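Local atomic coordinates of Alpha/beta hydrolase (PDB entry 4R1D), a protein that probably acts as the calcium-binding lipase effector Tle4 of the H2 type VI secretion system in Pseudomonas aeruginosa, held here in complex with the Tli4 protein. Residues Met151-Leu155 with Ala548-Ile553; Thr314-Asn319 with Tyr386-Ser390; Asp435-Arg441 with Gly493-Thr499. The contacts are given in a common frame with arbitrary orientation. Residues are numbered along the deposited sequence.

Contact 1: residues Met151-Leu155 with Ala548-Ile553; sequences MERRL and ALYGVI. With CA (calcium ion), chain C.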
# COMPACT_ATOMS: atom_id res chain seq x y z
N MET A 151 -18.06 11.64 -13.06
CA MET A 151 -18.70 12.45 -12.05
C MET A 151 -18.44 13.93 -12.34
O MET A 151 -19.32 14.78 -12.17
CB MET A 151 -18.19 12.08 -10.65
CG MET A 151 -18.63 10.70 -10.21
SD MET A 151 -18.29 10.40 -8.45
CE MET A 151 -16.47 10.41 -8.41
N GLU A 152 -17.23 14.23 -12.77
CA GLU A 152 -16.88 15.63 -13.04
C GLU A 152 -17.78 16.20 -14.14
O GLU A 152 -18.36 17.27 -13.98
CB GLU A 152 -15.41 15.73 -13.46
CG GLU A 152 -14.90 17.16 -13.63
CD GLU A 152 -14.42 17.78 -12.32
OE1 GLU A 152 -13.99 17.05 -11.42
OE2 GLU A 152 -14.46 19.01 -12.20
N ARG A 153 -17.90 15.48 -15.25
CA ARG A 153 -18.71 15.99 -16.36
C ARG A 153 -20.20 15.96 -16.04
O ARG A 153 -20.93 16.90 -16.37
CB ARG A 153 -18.42 15.27 -17.68
CG ARG A 153 -18.84 13.82 -17.82
CD ARG A 153 -18.51 13.33 -19.25
NE ARG A 153 -19.01 11.99 -19.52
CZ ARG A 153 -20.12 11.72 -20.20
NH1 ARG A 153 -20.85 12.71 -20.71
NH2 ARG A 153 -20.50 10.46 -20.38
N ARG A 154 -20.64 14.89 -15.39
CA ARG A 154 -22.06 14.81 -15.01
C ARG A 154 -22.43 15.93 -14.05
O ARG A 154 -23.44 16.61 -14.24
CB ARG A 154 -22.39 13.44 -14.40
CG ARG A 154 -22.36 12.27 -15.42
CD ARG A 154 -23.72 12.06 -16.07
NE ARG A 154 -23.76 10.85 -16.89
CZ ARG A 154 -23.65 10.84 -18.21
NH1 ARG A 154 -23.51 11.98 -18.88
NH2 ARG A 154 -23.68 9.68 -18.87
N LEU A 155 -21.61 16.15 -13.03
CA LEU A 155 -21.96 17.15 -12.01
C LEU A 155 -21.79 18.59 -12.50
O LEU A 155 -22.36 19.52 -11.93
CB LEU A 155 -21.19 16.90 -10.71
CG LEU A 155 -21.53 15.57 -10.02
CD1 LEU A 155 -20.50 15.22 -8.95
CD2 LEU A 155 -22.94 15.61 -9.41
N ALA A 548 -23.29 6.23 -7.00
CA ALA A 548 -22.43 7.34 -6.58
C ALA A 548 -23.06 8.70 -6.89
O ALA A 548 -23.16 9.56 -6.02
CB ALA A 548 -21.06 7.23 -7.23
N LEU A 549 -23.50 8.88 -8.13
CA LEU A 549 -24.09 10.16 -8.50
C LEU A 549 -25.39 10.40 -7.73
O LEU A 549 -25.67 11.52 -7.30
CB LEU A 549 -24.31 10.22 -10.01
CG LEU A 549 -23.00 10.33 -10.79
CD1 LEU A 549 -23.22 9.95 -12.22
CD2 LEU A 549 -22.43 11.76 -10.66
N TYR A 550 -26.19 9.35 -7.56
CA TYR A 550 -27.40 9.44 -6.76
C TYR A 550 -27.07 9.90 -5.34
O TYR A 550 -27.71 10.81 -4.82
CB TYR A 550 -28.09 8.07 -6.71
CG TYR A 550 -29.26 8.01 -5.77
CD1 TYR A 550 -30.54 8.34 -6.21
CD2 TYR A 550 -29.10 7.60 -4.45
CE1 TYR A 550 -31.63 8.28 -5.35
CE2 TYR A 550 -30.19 7.54 -3.58
CZ TYR A 550 -31.44 7.88 -4.04
OH TYR A 550 -32.51 7.83 -3.18
N GLY A 551 -26.07 9.29 -4.72
CA GLY A 551 -25.66 9.70 -3.39
C GLY A 551 -25.27 11.17 -3.33
O GLY A 551 -25.67 11.91 -2.43
N VAL A 552 -24.49 11.62 -4.31
CA VAL A 552 -24.02 13.00 -4.31
C VAL A 552 -25.19 13.98 -4.39
O VAL A 552 -25.23 14.98 -3.65
CB VAL A 552 -23.03 13.24 -5.44
CG1 VAL A 552 -22.75 14.75 -5.62
CG2 VAL A 552 -21.74 12.47 -5.16
N ILE A 553 -26.13 13.69 -5.28
CA ILE A 553 -27.32 14.54 -5.40
C ILE A 553 -28.13 14.60 -4.10
O ILE A 553 -28.50 15.68 -3.63
CB ILE A 553 -28.23 14.10 -6.55
CG1 ILE A 553 -27.52 14.28 -7.89
CG2 ILE A 553 -29.55 14.90 -6.49
CD1 ILE A 553 -27.03 15.72 -8.16
CA CA C . -16.15 20.74 -12.01
O HOH W 1 -14.26 21.75 -13.43
O HOH W 2 -16.88 23.27 -12.00
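This is a buried, apolar packing of two helices at one edge of the main parallel sheet, joining the end of helix 141-155 to the late helix 542-556. The short axes pass 11.3 Å apart at a crossing angle of -48°, so the gap is bridged by side chains rather than by touching backbones. Leu549 contributes more to the packing than any other residue. Its CD2 lies 4.0 Å from Met151 CG and 4.0 Å from Leu155 CG, and its CD1 rests 4.0 Å from Arg154 CG. Arginine suits this margin because its methylene chain covers the leucine while its charged end continues outward. Leu155 then reaches along helix 542-556, with CD2 3.9 Å from Val552 CG1 and 4.3 Å from Ile553 CD1. At the other end, the small Ala548 accepts the flexible Met151 (SD to CB 4.4 Å). As in the alpha/beta hydrolase fold, the helices pack on the central sheet: Leu155 and Val552 both touch Phe202 of the outer strand 201-206, Met151 touches Val204, and Val552 also meets Ile251 and Val253. Glu152 points away from the packing, and its OE2 binds the calcium ion at 2.4 Å, beside two waters at 2.6 Å. Asp156, Asp203 and the carbonyl of Phe202 share the metal, while Glu152 OE1 forms a salt bridge with Arg134.

Contact 2: residues Thr314-Asn319 with Tyr386-Ser390; sequences TAIVAN and YLDMS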
# COMPACT_ATOMS: atom_id res chain seq x y z
N THR A 314 2.88 -13.01 2.40
CA THR A 314 3.03 -12.88 3.84
C THR A 314 4.15 -11.91 4.21
O THR A 314 4.03 -11.16 5.16
CB THR A 314 3.26 -14.26 4.47
OG1 THR A 314 2.07 -15.05 4.31
CG2 THR A 314 3.57 -14.13 5.95
N ALA A 315 5.23 -11.91 3.43
CA ALA A 315 6.37 -11.03 3.70
C ALA A 315 5.97 -9.56 3.70
O ALA A 315 6.54 -8.75 4.43
CB ALA A 315 7.48 -11.26 2.67
N ILE A 316 5.02 -9.21 2.84
CA ILE A 316 4.54 -7.83 2.78
C ILE A 316 3.35 -7.57 3.72
O ILE A 316 3.40 -6.68 4.59
CB ILE A 316 4.23 -7.44 1.33
CG1 ILE A 316 5.46 -7.68 0.45
CG2 ILE A 316 3.78 -5.98 1.24
CD1 ILE A 316 5.18 -7.55 -1.02
N VAL A 317 2.30 -8.38 3.59
CA VAL A 317 1.07 -8.12 4.31
C VAL A 317 1.23 -8.20 5.82
O VAL A 317 0.68 -7.39 6.55
CB VAL A 317 -0.05 -9.08 3.83
CG1 VAL A 317 -1.32 -8.90 4.66
CG2 VAL A 317 -0.35 -8.83 2.35
N ALA A 318 2.00 -9.18 6.30
CA ALA A 318 2.11 -9.41 7.74
C ALA A 318 2.86 -8.29 8.45
O ALA A 318 2.88 -8.23 9.67
CB ALA A 318 2.75 -10.79 8.05
N ASN A 319 3.47 -7.40 7.67
CA ASN A 319 4.15 -6.22 8.22
C ASN A 319 3.42 -4.89 8.00
O ASN A 319 3.95 -3.82 8.34
CB ASN A 319 5.56 -6.11 7.64
CG ASN A 319 6.43 -7.24 8.09
OD1 ASN A 319 6.89 -8.04 7.28
ND2 ASN A 319 6.64 -7.33 9.39
N TYR A 386 9.20 -15.70 6.85
CA TYR A 386 8.88 -14.61 5.93
C TYR A 386 8.57 -13.29 6.64
O TYR A 386 8.52 -12.23 5.99
CB TYR A 386 7.73 -15.02 5.02
CG TYR A 386 8.06 -16.22 4.16
CD1 TYR A 386 9.02 -16.12 3.16
CD2 TYR A 386 7.41 -17.44 4.33
CE1 TYR A 386 9.32 -17.20 2.35
CE2 TYR A 386 7.71 -18.53 3.52
CZ TYR A 386 8.67 -18.41 2.53
OH TYR A 386 9.00 -19.47 1.71
N LEU A 387 8.38 -13.32 7.95
CA LEU A 387 8.01 -12.10 8.68
C LEU A 387 9.10 -11.03 8.63
O LEU A 387 8.81 -9.83 8.48
CB LEU A 387 7.66 -12.43 10.13
CG LEU A 387 6.45 -13.35 10.30
CD1 LEU A 387 6.34 -13.84 11.75
CD2 LEU A 387 5.18 -12.63 9.87
N ASP A 388 10.35 -11.45 8.79
CA ASP A 388 11.49 -10.55 8.71
C ASP A 388 12.64 -11.32 8.09
O ASP A 388 13.26 -12.18 8.73
CB ASP A 388 11.88 -10.04 10.10
CG ASP A 388 12.98 -8.98 10.06
OD1 ASP A 388 13.66 -8.85 9.02
OD2 ASP A 388 13.17 -8.29 11.08
N MET A 389 12.93 -11.04 6.83
CA MET A 389 13.95 -11.79 6.12
C MET A 389 15.33 -11.14 6.20
O MET A 389 16.26 -11.58 5.55
CB MET A 389 13.52 -11.99 4.67
CG MET A 389 12.15 -12.68 4.54
SD MET A 389 11.72 -13.15 2.85
CE MET A 389 11.21 -11.57 2.17
N SER A 390 15.46 -10.11 7.03
CA SER A 390 16.65 -9.25 6.98
C SER A 390 17.89 -9.88 7.61
O SER A 390 19.02 -9.49 7.31
CB SER A 390 16.37 -7.88 7.62
OG SER A 390 16.25 -7.98 9.03
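An irregular loop, Tyr386-Ser390, between helices 365-370 and 400-421, lies against the last turn of helix 310-317, and two alanines of 314-319 decide how closely it can settle. At Ala315 the surface is so low that the loop backbone itself comes in: Ala315 CA makes a CA-H...O contact with Tyr386 O at 3.4 Å, and the two CA atoms are 4.9 Å apart. The Ala315 methyl is flanked by two loop side chains, with Met389 CE 3.8 Å and Tyr386 CB 4.4 Å from its CB. Ala318 N hydrogen-bonds Thr314 O, which puts the two side chains on the same side, and the end of Leu387 fits against both. Although its CA-to-CB bond points away from the helix, the side chain bends back to bring CD2 3.6 Å from Ala318 CB and 4.5 Å from Thr314 CG2; the small methyl of Ala318 forms the floor of the hollow that receives the leucine end. Phe404 and Met294 also touch Ala318. Thr314 turns its methyl to the loop and gives its hydroxyl to Ala310 O. The tyrosine ring leads outward, where its OH hydrogen-bonds Glu463. Beyond, Asp388 OD1 shapes the loop by an Asx turn, accepting from Ser390 N at 3.0 Å and from Ser390 OG at 2.7 Å. Met389 also packs on Leu188 of the other protein chain. Gln103 hydrogen-bonds Ala315 O, Tyr386 O and Met389 N, so a third piece of chain supplies polar links between surfaces whose direct fit is largely apolar and depends on shape.

Contact 3: residues Asp435-Arg441 with Gly493-Thr499; sequences DSRHSWR and GSGGDET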
# COMPACT_ATOMS: atom_id res chain seq x y z
N ASP A 435 -23.62 -14.59 -6.43
CA ASP A 435 -23.22 -15.96 -6.13
C ASP A 435 -22.37 -16.61 -7.22
O ASP A 435 -21.88 -17.72 -7.04
CB ASP A 435 -24.45 -16.81 -5.79
CG ASP A 435 -24.90 -16.62 -4.36
OD1 ASP A 435 -24.04 -16.66 -3.46
OD2 ASP A 435 -26.11 -16.42 -4.13
N SER A 436 -22.16 -15.91 -8.34
CA SER A 436 -21.23 -16.40 -9.36
C SER A 436 -19.79 -15.94 -9.10
O SER A 436 -18.90 -16.18 -9.92
CB SER A 436 -21.68 -16.03 -10.78
OG SER A 436 -21.41 -14.66 -11.05
N ARG A 437 -19.56 -15.28 -7.97
CA ARG A 437 -18.21 -14.88 -7.60
C ARG A 437 -17.95 -15.37 -6.19
O ARG A 437 -18.34 -14.71 -5.23
CB ARG A 437 -18.08 -13.36 -7.67
CG ARG A 437 -18.47 -12.80 -9.03
CD ARG A 437 -18.06 -11.36 -9.16
NE ARG A 437 -18.46 -10.76 -10.44
CZ ARG A 437 -17.70 -10.74 -11.53
NH1 ARG A 437 -16.50 -11.30 -11.54
NH2 ARG A 437 -18.15 -10.15 -12.63
N HIS A 438 -17.32 -16.54 -6.07
CA HIS A 438 -17.24 -17.23 -4.79
C HIS A 438 -16.53 -16.41 -3.71
O HIS A 438 -16.85 -16.52 -2.53
CB HIS A 438 -16.61 -18.63 -4.94
CG HIS A 438 -15.12 -18.64 -5.01
ND1 HIS A 438 -14.43 -18.43 -6.19
CD2 HIS A 438 -14.18 -18.88 -4.06
CE1 HIS A 438 -13.13 -18.51 -5.95
NE2 HIS A 438 -12.95 -18.79 -4.67
N SER A 439 -15.55 -15.61 -4.14
CA SER A 439 -14.91 -14.62 -3.28
C SER A 439 -14.23 -15.22 -2.04
O SER A 439 -14.05 -14.52 -1.05
CB SER A 439 -15.94 -13.58 -2.83
OG SER A 439 -16.67 -13.03 -3.92
N TRP A 440 -13.85 -16.49 -2.12
CA TRP A 440 -13.28 -17.20 -0.97
C TRP A 440 -14.11 -17.01 0.29
O TRP A 440 -13.59 -16.98 1.41
CB TRP A 440 -11.82 -16.75 -0.74
CG TRP A 440 -10.99 -17.08 -1.93
CD1 TRP A 440 -10.50 -16.21 -2.85
CD2 TRP A 440 -10.61 -18.39 -2.36
NE1 TRP A 440 -9.82 -16.89 -3.83
CE2 TRP A 440 -9.87 -18.23 -3.55
CE3 TRP A 440 -10.82 -19.68 -1.86
CZ2 TRP A 440 -9.34 -19.32 -4.25
CZ3 TRP A 440 -10.29 -20.75 -2.54
CH2 TRP A 440 -9.56 -20.57 -3.73
N ARG A 441 -15.42 -16.92 0.11
CA ARG A 441 -16.32 -16.60 1.20
C ARG A 441 -16.31 -17.70 2.27
O ARG A 441 -16.31 -17.42 3.46
CB ARG A 441 -17.73 -16.35 0.67
CG ARG A 441 -18.71 -15.89 1.73
CD ARG A 441 -19.53 -17.07 2.31
NE ARG A 441 -20.44 -16.57 3.33
CZ ARG A 441 -21.65 -17.06 3.58
NH1 ARG A 441 -22.14 -18.08 2.88
NH2 ARG A 441 -22.38 -16.50 4.53
N GLY A 493 -25.20 -14.07 3.06
CA GLY A 493 -23.82 -13.59 3.01
C GLY A 493 -22.92 -14.30 2.01
O GLY A 493 -21.73 -13.99 1.92
N SER A 494 -23.48 -15.22 1.23
CA SER A 494 -22.70 -15.97 0.24
C SER A 494 -22.29 -15.10 -0.95
O SER A 494 -22.84 -14.01 -1.17
CB SER A 494 -23.49 -17.18 -0.28
OG SER A 494 -24.62 -16.75 -1.02
N GLY A 495 -21.34 -15.61 -1.74
CA GLY A 495 -20.82 -14.89 -2.89
C GLY A 495 -20.14 -13.57 -2.53
O GLY A 495 -19.70 -13.37 -1.40
N GLY A 496 -20.09 -12.65 -3.49
CA GLY A 496 -19.53 -11.34 -3.24
C GLY A 496 -19.14 -10.67 -4.54
O GLY A 496 -19.87 -10.76 -5.54
N ASP A 497 -18.00 -9.99 -4.54
CA ASP A 497 -17.53 -9.32 -5.75
C ASP A 497 -16.13 -9.78 -6.14
O ASP A 497 -15.44 -9.09 -6.89
CB ASP A 497 -17.58 -7.79 -5.57
CG ASP A 497 -16.55 -7.28 -4.57
OD1 ASP A 497 -15.72 -8.09 -4.13
OD2 ASP A 497 -16.57 -6.07 -4.24
N GLU A 498 -15.73 -10.95 -5.63
CA GLU A 498 -14.42 -11.57 -5.87
C GLU A 498 -13.47 -11.28 -4.72
O GLU A 498 -12.67 -12.13 -4.33
CB GLU A 498 -13.78 -11.16 -7.20
CG GLU A 498 -14.66 -11.37 -8.41
CD GLU A 498 -14.12 -12.41 -9.36
OE1 GLU A 498 -12.88 -12.45 -9.57
OE2 GLU A 498 -14.94 -13.18 -9.89
N THR A 499 -13.55 -10.07 -4.17
CA THR A 499 -12.66 -9.68 -3.08
C THR A 499 -13.38 -9.49 -1.75
O THR A 499 -12.83 -9.83 -0.71
CB THR A 499 -11.89 -8.40 -3.43
OG1 THR A 499 -10.88 -8.71 -4.38
CG2 THR A 499 -11.23 -7.81 -2.18
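The most unusual feature is two adjacent glycines, Gly495 and Gly496, against which the other loop lies without space for a CB. Their backbone angles (phi 62°, psi -156° and phi 161°, psi -140°) suit glycine, and a CB would clash with Asp435 CA at the first and Ser439 OG at the second. Facing Gly496, Ser439 itself has a positive phi (60°); its hydroxyl donates to Arg437 O (2.7 Å from OG) while OG accepts from Glu498 N at 2.9 Å, one small group pinning both loops. Gly495 CA lies 3.4 Å from Arg437 O in a CA-H...O contact. At one end, Ser494 OG donates to Asp435 OD1 at 2.5 Å, and Lys522 forms a salt bridge with Asp435 and a hydrogen bond with Ser494. At the other, Arg437 NH1 and Glu498 OE2, 2.9 Å apart, form a salt bridge whose hydrogen bond is weak; Arg437 NE is better held by Gly532 O. Arg441 lays its guanidinium face over Ser494 CA and pairs with Asp503. In this alpha/beta hydrolase, 435-441 lies in the loop between strand 427-432 of the parallel sheet and strand 443-446 of the mixed one. Polar bonds therefore fix two irregular loops, with little apolar packing between them.

In the fold
Contacts 1 and 2 lie on opposite sides of the chain's centre, their own centres about 41 Å apart; contact 3, about 28 Å from each by centres, is nearer the middle. Depth does not follow that order: contact 1 is the most buried and apolar, packing helices at the edge of the parallel sheet, whereas contacts 2 and 3 are partly buried. No two share a helix or strand. As regular structure falls away, from helix on helix to loop on helix to loop on loop, packed apolar side chains yield to backbone approach and then to hydrogen bonds and charge. Contact 1 alone adjoins the calcium site, and contact 2 alone meets the second protein chain.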